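Local atomic coordinates of alpha-2,3-sialyltransferase (Campylobacter jejuni, PDB entry 2P2V), a protein that probably transfers sialic acid from a CMP-linked donor in alpha-2,3 linkage, seen here as the N-terminal two thirds of a longer membrane-associated protein. Residues N21-G26 against Y57-K62; K81-I84 against E90-N93; R41-F46 against N246-E251; F51-K56 against A184-I189. All coordinates share one frame; numbering follows the deposited sequence.

Contact 1: N21-G26 against Y57-K62; sequences NIIIAG and YYLGKK. With CSF (cytidine-5'-monophosphate-3-fluoro-N-acetyl-neuraminic acid), chain O.
L59 sets one branch of its side chain against two residues that point the same way from strand 21-25, and this apolar touch carries the whole contact. Its CD1 methyl lies 3.6 Å from A25 CB and 3.8 Å from I23 CG2, filling the step between alternate residues of the strand. The second methyl stays a little farther off, L59 CD2 being 4.1 Å from I23 CG2. I23 offers its short branch because CG2 stands anti to the backbone N, while CG1 turns beside that nitrogen (chi1 -48°) and leads the longer arm away from L59. All three residues are buried, and no hydrogen bond joins the two segments.

Against this buried cluster, the loop becomes more exposed toward G60, K61 and K62. Y57 to G60 form a type I beta turn, closed by a bond of 3.1 Å from G60 N to Y57 O, with G60, its last residue, at a positive phi of 85°. K61 lies back over the turn, its CG 3.7 Å above the centre of the Y57 ring, and its NZ is held by N87 O; K62 reaches into solvent. Just past the C-terminal end of the strand, G26 CA approaches the ribose oxygen O4' of the bound CMP-sialic acid analogue to 3.2 Å, an approach made easy by the absence of a side chain.

Strand 21-25 runs between strands 44-48 and 165-169 of the parallel sheet. I22 and I24 face helix 150-161 on one side of that sheet, whereas I23 and A25 are covered on the other side by L59, which also touches V45.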
# COMPACT_ATOMS: atom_id res chain seq x y z
N ASN A 21 7.95 -32.34 -15.62
CA ASN A 21 7.01 -33.36 -15.23
C ASN A 21 6.62 -33.20 -13.77
O ASN A 21 7.47 -33.06 -12.92
CB ASN A 21 7.62 -34.78 -15.31
CG ASN A 21 7.93 -35.22 -16.76
OD1 ASN A 21 7.21 -34.86 -17.70
ND2 ASN A 21 9.01 -36.00 -16.92
N ILE A 22 5.34 -33.32 -13.51
CA ILE A 22 4.90 -33.14 -12.12
C ILE A 22 3.91 -34.24 -11.80
O ILE A 22 3.03 -34.54 -12.60
CB ILE A 22 4.36 -31.67 -11.92
CG1 ILE A 22 4.00 -31.41 -10.43
CG2 ILE A 22 3.15 -31.38 -12.79
CD1 ILE A 22 5.19 -31.39 -9.52
N ILE A 23 4.04 -34.85 -10.62
CA ILE A 23 3.06 -35.78 -10.12
C ILE A 23 2.32 -34.98 -9.06
O ILE A 23 2.97 -34.35 -8.21
CB ILE A 23 3.71 -37.00 -9.43
CG1 ILE A 23 4.84 -37.59 -10.30
CG2 ILE A 23 2.66 -38.02 -9.01
CD1 ILE A 23 4.45 -37.84 -11.77
N ILE A 24 0.99 -35.04 -9.14
CA ILE A 24 0.08 -34.30 -8.31
C ILE A 24 -0.83 -35.31 -7.65
O ILE A 24 -1.60 -36.01 -8.33
CB ILE A 24 -0.69 -33.24 -9.13
CG1 ILE A 24 0.30 -32.20 -9.71
CG2 ILE A 24 -1.78 -32.61 -8.24
CD1 ILE A 24 -0.33 -31.10 -10.56
N ALA A 25 -0.73 -35.42 -6.32
CA ALA A 25 -1.49 -36.42 -5.60
C ALA A 25 -2.54 -35.85 -4.68
O ALA A 25 -2.25 -34.99 -3.82
CB ALA A 25 -0.57 -37.33 -4.86
N GLY A 26 -3.77 -36.30 -4.89
CA GLY A 26 -4.84 -36.11 -3.90
C GLY A 26 -4.65 -37.15 -2.82
O GLY A 26 -3.67 -37.91 -2.81
N TYR A 57 5.27 -44.51 2.22
CA TYR A 57 5.67 -43.43 1.36
C TYR A 57 5.23 -43.70 -0.07
O TYR A 57 6.09 -43.96 -0.93
CB TYR A 57 7.17 -43.23 1.42
CG TYR A 57 7.65 -42.61 2.72
CD1 TYR A 57 7.37 -41.26 3.03
CD2 TYR A 57 8.36 -43.37 3.66
CE1 TYR A 57 7.80 -40.68 4.21
CE2 TYR A 57 8.79 -42.81 4.86
CZ TYR A 57 8.51 -41.46 5.12
OH TYR A 57 8.94 -40.90 6.28
N TYR A 58 3.93 -43.55 -0.34
CA TYR A 58 3.39 -43.87 -1.70
C TYR A 58 4.01 -43.10 -2.86
O TYR A 58 3.99 -43.57 -4.00
CB TYR A 58 1.88 -43.82 -1.75
CG TYR A 58 1.24 -44.82 -0.80
CD1 TYR A 58 1.22 -46.21 -1.11
CD2 TYR A 58 0.66 -44.41 0.40
CE1 TYR A 58 0.64 -47.16 -0.22
CE2 TYR A 58 0.07 -45.34 1.29
CZ TYR A 58 0.07 -46.71 0.96
OH TYR A 58 -0.51 -47.61 1.84
N LEU A 59 4.57 -41.91 -2.59
CA LEU A 59 5.28 -41.16 -3.62
C LEU A 59 6.68 -40.73 -3.18
O LEU A 59 7.26 -39.80 -3.73
CB LEU A 59 4.43 -39.97 -4.07
CG LEU A 59 3.34 -40.33 -5.08
CD1 LEU A 59 2.53 -39.09 -5.39
CD2 LEU A 59 3.99 -40.86 -6.39
N GLY A 60 7.25 -41.44 -2.21
CA GLY A 60 8.60 -41.17 -1.76
C GLY A 60 8.60 -40.06 -0.71
O GLY A 60 7.54 -39.62 -0.24
N LYS A 61 9.81 -39.62 -0.35
CA LYS A 61 10.00 -38.72 0.79
C LYS A 61 10.21 -37.28 0.37
O LYS A 61 10.13 -36.36 1.21
CB LYS A 61 11.22 -39.18 1.61
CG LYS A 61 11.06 -40.52 2.35
CD LYS A 61 12.31 -40.80 3.22
CE LYS A 61 12.35 -39.87 4.46
NZ LYS A 61 13.64 -39.85 5.27
N LYS A 62 10.55 -37.07 -0.92
CA LYS A 62 10.87 -35.75 -1.46
C LYS A 62 9.66 -35.08 -2.10
O LYS A 62 9.17 -35.52 -3.15
CB LYS A 62 12.06 -35.80 -2.43
CG LYS A 62 13.20 -36.65 -1.85
CD LYS A 62 14.53 -36.37 -2.52
CE LYS A 62 15.64 -37.04 -1.72
NZ LYS A 62 16.99 -36.99 -2.42
C5A CSF O . -12.32 -30.70 2.47
C4A CSF O . -12.64 -31.32 1.12
C2A CSF O . -10.29 -30.77 0.28
O6A CSF O . -10.04 -30.32 1.63
C6A CSF O . -10.81 -30.87 2.72
C3A CSF O . -11.79 -30.72 -0.00
O4A CSF O . -14.00 -31.05 0.81
N5A CSF O . -13.09 -31.46 3.48
C7A CSF O . -10.35 -30.16 3.99
C8A CSF O . -8.85 -30.31 4.19
C9A CSF O . -8.34 -29.52 5.41
O9A CSF O . -6.94 -29.76 5.67
O8A CSF O . -8.54 -31.74 4.28
O7A CSF O . -10.76 -28.78 3.92
C1A CSF O . -9.66 -29.81 -0.71
OBA CSF O . -10.01 -29.93 -1.92
OAA CSF O . -8.83 -28.95 -0.29
O1A CSF O . -9.73 -32.06 -0.07
O2A CSF O . -10.43 -34.13 1.10
N1 CSF O . -9.63 -36.43 -3.26
C2 CSF O . -10.55 -37.04 -4.17
N3 CSF O . -11.36 -38.05 -3.75
C4 CSF O . -11.29 -38.49 -2.47
C5 CSF O . -10.40 -37.90 -1.57
C6 CSF O . -9.57 -36.87 -1.99
C3' CSF O . -8.92 -33.14 -2.91
C2' CSF O . -9.42 -34.02 -4.04
C1' CSF O . -8.73 -35.35 -3.74
O4' CSF O . -7.66 -35.12 -2.80
C4' CSF O . -7.59 -33.74 -2.47
PA CSF O . -9.20 -33.28 0.86
O5' CSF O . -8.26 -34.14 -0.16
C5' CSF O . -7.28 -33.53 -0.99
O3' CSF O . -8.68 -31.81 -3.39
O2' CSF O . -8.99 -33.50 -5.32
N4 CSF O . -12.10 -39.51 -2.03
O2 CSF O . -10.62 -36.62 -5.36
O3A CSF O . -8.29 -32.85 1.97
C10 CSF O . -13.53 -30.79 4.56
O10 CSF O . -13.30 -29.58 4.76
C11 CSF O . -14.31 -31.62 5.56
F3A CSF O . -12.12 -29.39 -0.18

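Contact 2: K81-I84 against E90-N93; sequences KQLI and EIKN
L83, I84 and I91 meet without a flat group between them: no ring or amide of either segment takes part in this contact, which is made entirely of aliphatic branches. From outside, the F51 ring touches both L83 and I91 with its CZ, and Y52 packs on L83. I91 carries the strand's share of the packing. Its side chain starts toward the helix and continues extended, with CG1 anti to the carbonyl carbon (chi1 -63°) and chi2 at 171°, a shape that carries CD1 out between the two helix residues.

I84 meets it from across. The two isoleucine side chains lie at about a right angle, and the end of I84 comes down on the branch point of its partner, with I84 CD1 3.9 Å from I91 CB. One carbon back along the chain, I84 CG1 is 4.1 Å from I91 CD1, and therefore both halves of the I91 side chain are touched. L83 adds a looser touch at the tip, its CD1 4.4 Å from I91 CD1. There are no polar links between the segments.

The charged and amide ends nearby are used outside the contact: K81 NZ forms a salt bridge with D119, and Q82 NE2 is bonded to Y139 OH of a second subunit, placing this helix beside the subunit interface. I91 also touches V66 of strand 62-68.

Helix 73-85 thus packs its last turn against strand 90-96, into which the chain turns after a short loop; this is the helix-to-second-strand packing of the beta-alpha-beta unit 62-68, 73-85, 90-96 in a Rossmann-like parallel sheet.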
# COMPACT_ATOMS: atom_id res chain seq x y z
N LYS A 81 6.77 -28.25 9.35
CA LYS A 81 8.06 -27.97 9.97
C LYS A 81 8.49 -29.16 10.84
O LYS A 81 9.66 -29.51 10.81
CB LYS A 81 8.03 -26.73 10.85
CG LYS A 81 7.84 -25.43 10.16
CD LYS A 81 9.16 -25.09 9.44
CE LYS A 81 8.95 -23.84 8.69
NZ LYS A 81 10.24 -23.37 8.08
N GLN A 82 7.56 -29.79 11.53
CA GLN A 82 7.92 -30.99 12.28
C GLN A 82 8.24 -32.23 11.39
O GLN A 82 9.12 -33.00 11.73
CB GLN A 82 6.81 -31.32 13.25
CG GLN A 82 6.70 -30.29 14.36
CD GLN A 82 7.97 -30.13 15.16
OE1 GLN A 82 8.60 -31.13 15.54
NE2 GLN A 82 8.33 -28.89 15.47
N LEU A 83 7.52 -32.40 10.28
CA LEU A 83 7.81 -33.47 9.31
C LEU A 83 9.22 -33.29 8.85
O LEU A 83 9.95 -34.26 8.69
CB LEU A 83 6.86 -33.43 8.11
CG LEU A 83 5.39 -33.72 8.43
CD1 LEU A 83 4.53 -33.47 7.26
CD2 LEU A 83 5.20 -35.18 8.94
N ILE A 84 9.62 -32.04 8.63
CA ILE A 84 10.95 -31.72 8.08
C ILE A 84 12.05 -31.95 9.13
O ILE A 84 13.04 -32.65 8.86
CB ILE A 84 11.03 -30.26 7.59
CG1 ILE A 84 10.09 -30.07 6.39
CG2 ILE A 84 12.49 -29.84 7.35
CD1 ILE A 84 9.66 -28.66 6.11
N GLU A 90 11.15 -34.37 3.04
CA GLU A 90 11.86 -33.21 2.60
C GLU A 90 10.81 -32.42 1.82
O GLU A 90 10.17 -32.94 0.88
CB GLU A 90 12.96 -33.66 1.65
CG GLU A 90 13.86 -32.56 1.18
CD GLU A 90 14.83 -33.11 0.18
OE1 GLU A 90 15.67 -33.95 0.60
OE2 GLU A 90 14.70 -32.74 -1.02
N ILE A 91 10.62 -31.16 2.22
CA ILE A 91 9.56 -30.31 1.64
C ILE A 91 10.24 -29.05 1.21
O ILE A 91 10.80 -28.30 2.06
CB ILE A 91 8.48 -30.02 2.67
CG1 ILE A 91 7.80 -31.33 3.07
CG2 ILE A 91 7.44 -29.00 2.08
CD1 ILE A 91 6.83 -31.24 4.27
N LYS A 92 10.26 -28.80 -0.11
CA LYS A 92 10.94 -27.64 -0.63
C LYS A 92 10.17 -26.33 -0.61
O LYS A 92 10.79 -25.26 -0.61
CB LYS A 92 11.54 -27.89 -2.02
CG LYS A 92 12.67 -28.94 -1.95
CD LYS A 92 12.95 -29.49 -3.35
CE LYS A 92 14.30 -30.20 -3.39
NZ LYS A 92 15.37 -29.20 -3.11
N ASN A 93 8.85 -26.40 -0.59
CA ASN A 93 8.05 -25.18 -0.67
C ASN A 93 6.76 -25.44 0.06
O ASN A 93 6.24 -26.51 -0.00
CB ASN A 93 7.62 -24.88 -2.12
CG ASN A 93 8.78 -24.44 -3.01
OD1 ASN A 93 9.06 -23.27 -3.09
ND2 ASN A 93 9.42 -25.39 -3.72

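Contact 3: R41-F46 against N246-E251. With EDO (1,2-ethanediol), chain E.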
# COMPACT_ATOMS: atom_id res chain seq x y z
N ARG A 41 10.43 -41.15 -15.87
CA ARG A 41 11.76 -41.26 -15.27
C ARG A 41 12.08 -40.15 -14.27
O ARG A 41 12.72 -40.38 -13.25
CB ARG A 41 12.84 -41.19 -16.37
CG ARG A 41 13.31 -42.55 -16.89
CD ARG A 41 14.48 -43.17 -16.05
NE ARG A 41 15.36 -42.19 -15.36
CZ ARG A 41 16.11 -41.23 -15.94
NH1 ARG A 41 16.11 -41.04 -17.26
NH2 ARG A 41 16.85 -40.42 -15.19
N GLU A 42 11.68 -38.93 -14.62
CA GLU A 42 11.99 -37.77 -13.79
C GLU A 42 10.72 -37.02 -13.50
O GLU A 42 9.83 -36.94 -14.33
CB GLU A 42 12.98 -36.86 -14.50
CG GLU A 42 14.29 -37.55 -14.75
CD GLU A 42 15.43 -36.61 -14.63
OE1 GLU A 42 15.76 -35.95 -15.65
OE2 GLU A 42 15.99 -36.52 -13.51
N TYR A 43 10.64 -36.48 -12.28
CA TYR A 43 9.45 -35.76 -11.88
C TYR A 43 9.67 -35.11 -10.50
O TYR A 43 10.51 -35.55 -9.72
CB TYR A 43 8.22 -36.69 -11.81
CG TYR A 43 8.42 -37.91 -10.92
CD1 TYR A 43 8.25 -37.82 -9.52
CD2 TYR A 43 8.77 -39.16 -11.48
CE1 TYR A 43 8.43 -38.93 -8.71
CE2 TYR A 43 8.97 -40.26 -10.69
CZ TYR A 43 8.79 -40.15 -9.31
OH TYR A 43 8.98 -41.23 -8.52
N ASP A 44 8.87 -34.07 -10.25
CA ASP A 44 8.70 -33.45 -8.89
C ASP A 44 7.34 -33.92 -8.42
O ASP A 44 6.51 -34.38 -9.20
CB ASP A 44 8.73 -31.90 -8.99
CG ASP A 44 10.13 -31.35 -9.27
OD1 ASP A 44 11.09 -32.02 -8.90
OD2 ASP A 44 10.30 -30.26 -9.88
N VAL A 45 7.05 -33.78 -7.11
CA VAL A 45 5.80 -34.28 -6.58
C VAL A 45 5.12 -33.10 -5.81
O VAL A 45 5.82 -32.40 -5.08
CB VAL A 45 6.08 -35.35 -5.54
CG1 VAL A 45 4.82 -35.81 -4.97
CG2 VAL A 45 6.86 -36.58 -6.15
N PHE A 46 3.80 -32.95 -5.95
CA PHE A 46 3.02 -31.99 -5.13
C PHE A 46 2.08 -32.81 -4.27
O PHE A 46 1.46 -33.79 -4.75
CB PHE A 46 2.19 -31.05 -6.00
CG PHE A 46 2.95 -29.90 -6.65
CD1 PHE A 46 4.30 -29.67 -6.46
CD2 PHE A 46 2.23 -29.03 -7.48
CE1 PHE A 46 4.93 -28.58 -7.10
CE2 PHE A 46 2.83 -27.96 -8.12
CZ PHE A 46 4.19 -27.72 -7.92
N ASN A 246 8.54 -48.71 -15.33
CA ASN A 246 9.34 -48.05 -14.30
C ASN A 246 9.19 -48.88 -13.02
O ASN A 246 8.21 -49.61 -12.87
CB ASN A 246 8.90 -46.59 -14.11
CG ASN A 246 9.99 -45.72 -13.50
OD1 ASN A 246 10.91 -46.23 -12.87
ND2 ASN A 246 9.89 -44.41 -13.69
N ASN A 247 10.17 -48.82 -12.13
CA ASN A 247 10.03 -49.51 -10.84
C ASN A 247 10.02 -48.51 -9.71
O ASN A 247 10.43 -47.36 -9.89
CB ASN A 247 11.14 -50.56 -10.62
CG ASN A 247 12.51 -50.04 -10.96
OD1 ASN A 247 12.90 -48.97 -10.50
ND2 ASN A 247 13.27 -50.79 -11.78
N PHE A 248 9.55 -48.96 -8.55
CA PHE A 248 9.45 -48.09 -7.41
C PHE A 248 9.71 -48.87 -6.16
O PHE A 248 9.23 -50.00 -6.03
CB PHE A 248 8.04 -47.52 -7.36
CG PHE A 248 7.86 -46.44 -6.35
CD1 PHE A 248 8.31 -45.16 -6.60
CD2 PHE A 248 7.21 -46.71 -5.16
CE1 PHE A 248 8.13 -44.15 -5.65
CE2 PHE A 248 7.01 -45.70 -4.22
CZ PHE A 248 7.48 -44.43 -4.48
N THR A 249 10.47 -48.28 -5.24
CA THR A 249 10.61 -48.90 -3.92
C THR A 249 9.62 -48.27 -2.96
O THR A 249 9.77 -47.11 -2.55
CB THR A 249 12.07 -48.79 -3.35
OG1 THR A 249 13.00 -49.37 -4.27
CG2 THR A 249 12.19 -49.52 -1.99
N LEU A 250 8.62 -49.04 -2.59
CA LEU A 250 7.62 -48.57 -1.68
C LEU A 250 8.08 -48.82 -0.25
O LEU A 250 8.16 -49.97 0.20
CB LEU A 250 6.29 -49.26 -1.96
CG LEU A 250 5.15 -48.88 -1.04
CD1 LEU A 250 4.88 -47.35 -1.12
CD2 LEU A 250 3.90 -49.66 -1.37
N GLU A 251 8.35 -47.74 0.47
CA GLU A 251 8.90 -47.78 1.83
C GLU A 251 7.83 -47.57 2.89
O GLU A 251 6.93 -46.74 2.73
CB GLU A 251 10.00 -46.72 1.96
CG GLU A 251 10.83 -46.80 3.24
CD GLU A 251 11.73 -45.58 3.43
OE1 GLU A 251 12.11 -44.94 2.40
OE2 GLU A 251 12.07 -45.27 4.61
C1 EDO E . 12.47 -38.14 -10.44
O1 EDO E . 13.22 -36.93 -10.46
C2 EDO E . 12.55 -38.82 -9.10
O2 EDO E . 12.84 -40.20 -9.38
O HOH W 1 11.42 -42.83 -11.92
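R41 and N246 form no direct bond and are linked through a water, which alone bridges the two segments by hydrogen bonds. The water donates to R41 O at 3.1 Å and accepts from N246 ND2 at 2.8 Å. The same amide nitrogen is also held by L39 O. The side chain of N246 points toward R41, its CG anti to the backbone N, and its ND2 remains 4.0 Å from R41 N, a packing distance. The oxygen of that amide turns back on its own segment, where N247 N gives N246 OD1 a weak, strongly bent bond with an N-H...O angle of 121°.

Two aromatic side chains make the second, looser touch. Y43 CG stands between the backbone N and the carbonyl carbon (chi1 54°); the side chain starts toward the loop, and its OH lies 4.2 Å from CE1 of F248, at the edge of that ring and near its plane. The two side chains cross at about a right angle, and F248 stacks separately on Y36. A 1,2-ethanediol, probably from the crystallisation liquor, is bound on the 41-46 side: its C1 sits 3.9 Å above the centre of one Y43 face, and its O1 donates a hydrogen bond to Y43 O.

Residues 41-43 lead into strand 44-48, whereas G26 meets the nucleotide at the finishing end of the adjacent strand 21-25. The contact is therefore a solvent-lined seam at the entry end of a parallel sheet, where a late loop without regular structure lies against the start of an inner strand of a Rossmann-like sheet, joined to it by a water.

Contact 4: F51-K56 against A184-I189; sequences FYFEDK and AMSTNI
S186 OG is approached by F53 of the other segment and bonded by D260. The hydrogen bond runs to D260 OD1, while the ring of F53 packs against the hydroxyl, with CZ 3.3 Å and CE2 3.5 Å from S186 OG. The oxygen comes to the ring obliquely. Its place follows from chi1 of 56°, which sets it between the backbone N and the carbonyl carbon, and S186 CB stays close behind at 3.9 Å from F53 CE2.

S186 is the N-cap of helix 187-192, and the D260 carboxylate uses its other oxygen on N188 N in the first turn. One aspartate thus holds both the cap residue and the helix start, and its charge probably suits the positive end of the helix dipole. Ahead of the cap, M185 centres an inverse gamma turn, in which S186 N makes a weak bond to A184 O. This region follows strand 165-169; in sialyltransferases of this family the corresponding part probably folds as a lid over the donor sugar nucleotide.

F53, in a short 3-10 turn after strand 44-48, brings the other side of the contact. Its CZ is also 4.1 Å from I189 CG1, an apolar touch reached obliquely, and F182 meets the same ring edge-to-face. The I189 side chain lies about 6 Å from the bound CMP-sialic acid analogue.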
# COMPACT_ATOMS: atom_id res chain seq x y z
N PHE A 51 -1.65 -35.30 3.60
CA PHE A 51 -0.92 -36.33 2.86
C PHE A 51 -0.12 -37.26 3.81
O PHE A 51 0.08 -38.46 3.54
CB PHE A 51 0.03 -35.67 1.81
CG PHE A 51 1.14 -34.90 2.41
CD1 PHE A 51 1.00 -33.55 2.70
CD2 PHE A 51 2.33 -35.53 2.74
CE1 PHE A 51 2.03 -32.84 3.34
CE2 PHE A 51 3.37 -34.85 3.37
CZ PHE A 51 3.22 -33.49 3.68
N TYR A 52 0.36 -36.69 4.91
CA TYR A 52 1.26 -37.38 5.85
C TYR A 52 0.51 -38.43 6.70
O TYR A 52 1.14 -39.19 7.45
CB TYR A 52 1.93 -36.37 6.80
CG TYR A 52 0.97 -35.37 7.39
CD1 TYR A 52 0.66 -34.19 6.71
CD2 TYR A 52 0.37 -35.60 8.62
CE1 TYR A 52 -0.22 -33.29 7.20
CE2 TYR A 52 -0.53 -34.70 9.12
CZ TYR A 52 -0.82 -33.53 8.42
OH TYR A 52 -1.70 -32.60 8.93
N PHE A 53 -0.81 -38.43 6.58
CA PHE A 53 -1.64 -39.51 7.13
C PHE A 53 -1.30 -40.87 6.48
O PHE A 53 -1.57 -41.93 7.07
CB PHE A 53 -3.12 -39.23 6.92
CG PHE A 53 -3.76 -38.33 7.97
CD1 PHE A 53 -3.09 -37.23 8.50
CD2 PHE A 53 -5.07 -38.57 8.39
CE1 PHE A 53 -3.72 -36.38 9.42
CE2 PHE A 53 -5.71 -37.74 9.35
CZ PHE A 53 -5.02 -36.65 9.86
N GLU A 54 -0.69 -40.84 5.29
CA GLU A 54 -0.29 -42.06 4.57
C GLU A 54 0.58 -42.96 5.43
O GLU A 54 1.49 -42.49 6.12
CB GLU A 54 0.43 -41.73 3.24
CG GLU A 54 1.81 -41.11 3.40
CD GLU A 54 2.43 -40.71 2.07
OE1 GLU A 54 1.75 -40.89 1.04
OE2 GLU A 54 3.62 -40.24 2.05
N ASP A 55 0.30 -44.27 5.37
CA ASP A 55 1.02 -45.28 6.18
C ASP A 55 2.31 -45.75 5.50
O ASP A 55 3.19 -46.35 6.12
CB ASP A 55 0.07 -46.46 6.49
CG ASP A 55 -0.40 -47.22 5.25
OD1 ASP A 55 -0.84 -46.61 4.24
OD2 ASP A 55 -0.34 -48.46 5.27
N LYS A 56 2.44 -45.46 4.21
CA LYS A 56 3.68 -45.77 3.51
C LYS A 56 4.02 -44.57 2.65
O LYS A 56 3.17 -43.75 2.35
CB LYS A 56 3.51 -47.01 2.59
CG LYS A 56 2.92 -48.24 3.29
CD LYS A 56 2.76 -49.42 2.36
CE LYS A 56 2.27 -50.62 3.17
NZ LYS A 56 1.96 -51.74 2.26
N ALA A 184 -9.80 -40.31 8.28
CA ALA A 184 -9.80 -38.85 8.13
C ALA A 184 -10.31 -38.11 9.37
O ALA A 184 -9.87 -36.99 9.65
CB ALA A 184 -10.59 -38.43 6.89
N MET A 185 -11.23 -38.74 10.11
CA MET A 185 -11.72 -38.17 11.38
C MET A 185 -10.83 -38.63 12.54
O MET A 185 -11.29 -39.30 13.49
CB MET A 185 -13.19 -38.54 11.63
CG MET A 185 -14.17 -37.95 10.63
SD MET A 185 -14.34 -36.15 10.75
CE MET A 185 -15.31 -35.95 12.25
N SER A 186 -9.55 -38.26 12.44
CA SER A 186 -8.57 -38.55 13.47
C SER A 186 -8.87 -37.68 14.69
O SER A 186 -9.73 -36.79 14.63
CB SER A 186 -7.16 -38.30 12.95
OG SER A 186 -7.06 -36.97 12.47
N THR A 187 -8.19 -37.94 15.80
CA THR A 187 -8.49 -37.23 17.03
C THR A 187 -8.28 -35.72 16.86
O THR A 187 -9.11 -34.92 17.27
CB THR A 187 -7.66 -37.76 18.22
OG1 THR A 187 -7.52 -39.18 18.11
CG2 THR A 187 -8.37 -37.44 19.53
N ASN A 188 -7.16 -35.33 16.24
CA ASN A 188 -6.85 -33.90 16.10
C ASN A 188 -7.77 -33.15 15.13
O ASN A 188 -8.11 -32.00 15.37
CB ASN A 188 -5.38 -33.69 15.76
CG ASN A 188 -4.45 -34.09 16.89
OD1 ASN A 188 -3.27 -34.34 16.67
ND2 ASN A 188 -4.99 -34.12 18.13
N ILE A 189 -8.17 -33.82 14.04
CA ILE A 189 -9.13 -33.23 13.11
C ILE A 189 -10.43 -32.89 13.86
O ILE A 189 -10.93 -31.76 13.77
CB ILE A 189 -9.38 -34.16 11.86
CG1 ILE A 189 -8.17 -34.16 10.89
CG2 ILE A 189 -10.70 -33.81 11.14
CD1 ILE A 189 -7.85 -32.78 10.21

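How the contacts relate
Contacts 1 and 3 lie closest, their centres 7 Å apart, because strands 21-25 and 44-48 are neighbours in the sheet: I23 O is 2.8 Å from F46 N, a probable hydrogen bond, and I23 CG1 packs on Y43 CD1. Contact 2 joins contact 1 where K61 O accepts a probable hydrogen bond from E90 N, 2.9 Å away. It also reaches contact 4, with L83 CD1 3.8 Å from F51 CZ. Contacts 3 and 4, 22 Å apart at their centres, touch where E251 and L250 pack on K56. The donor analogue is touched by G26 of contact 1; the side chains of I189 in contact 4 and L83 in contact 2 lie about 6 and 12 Å from it.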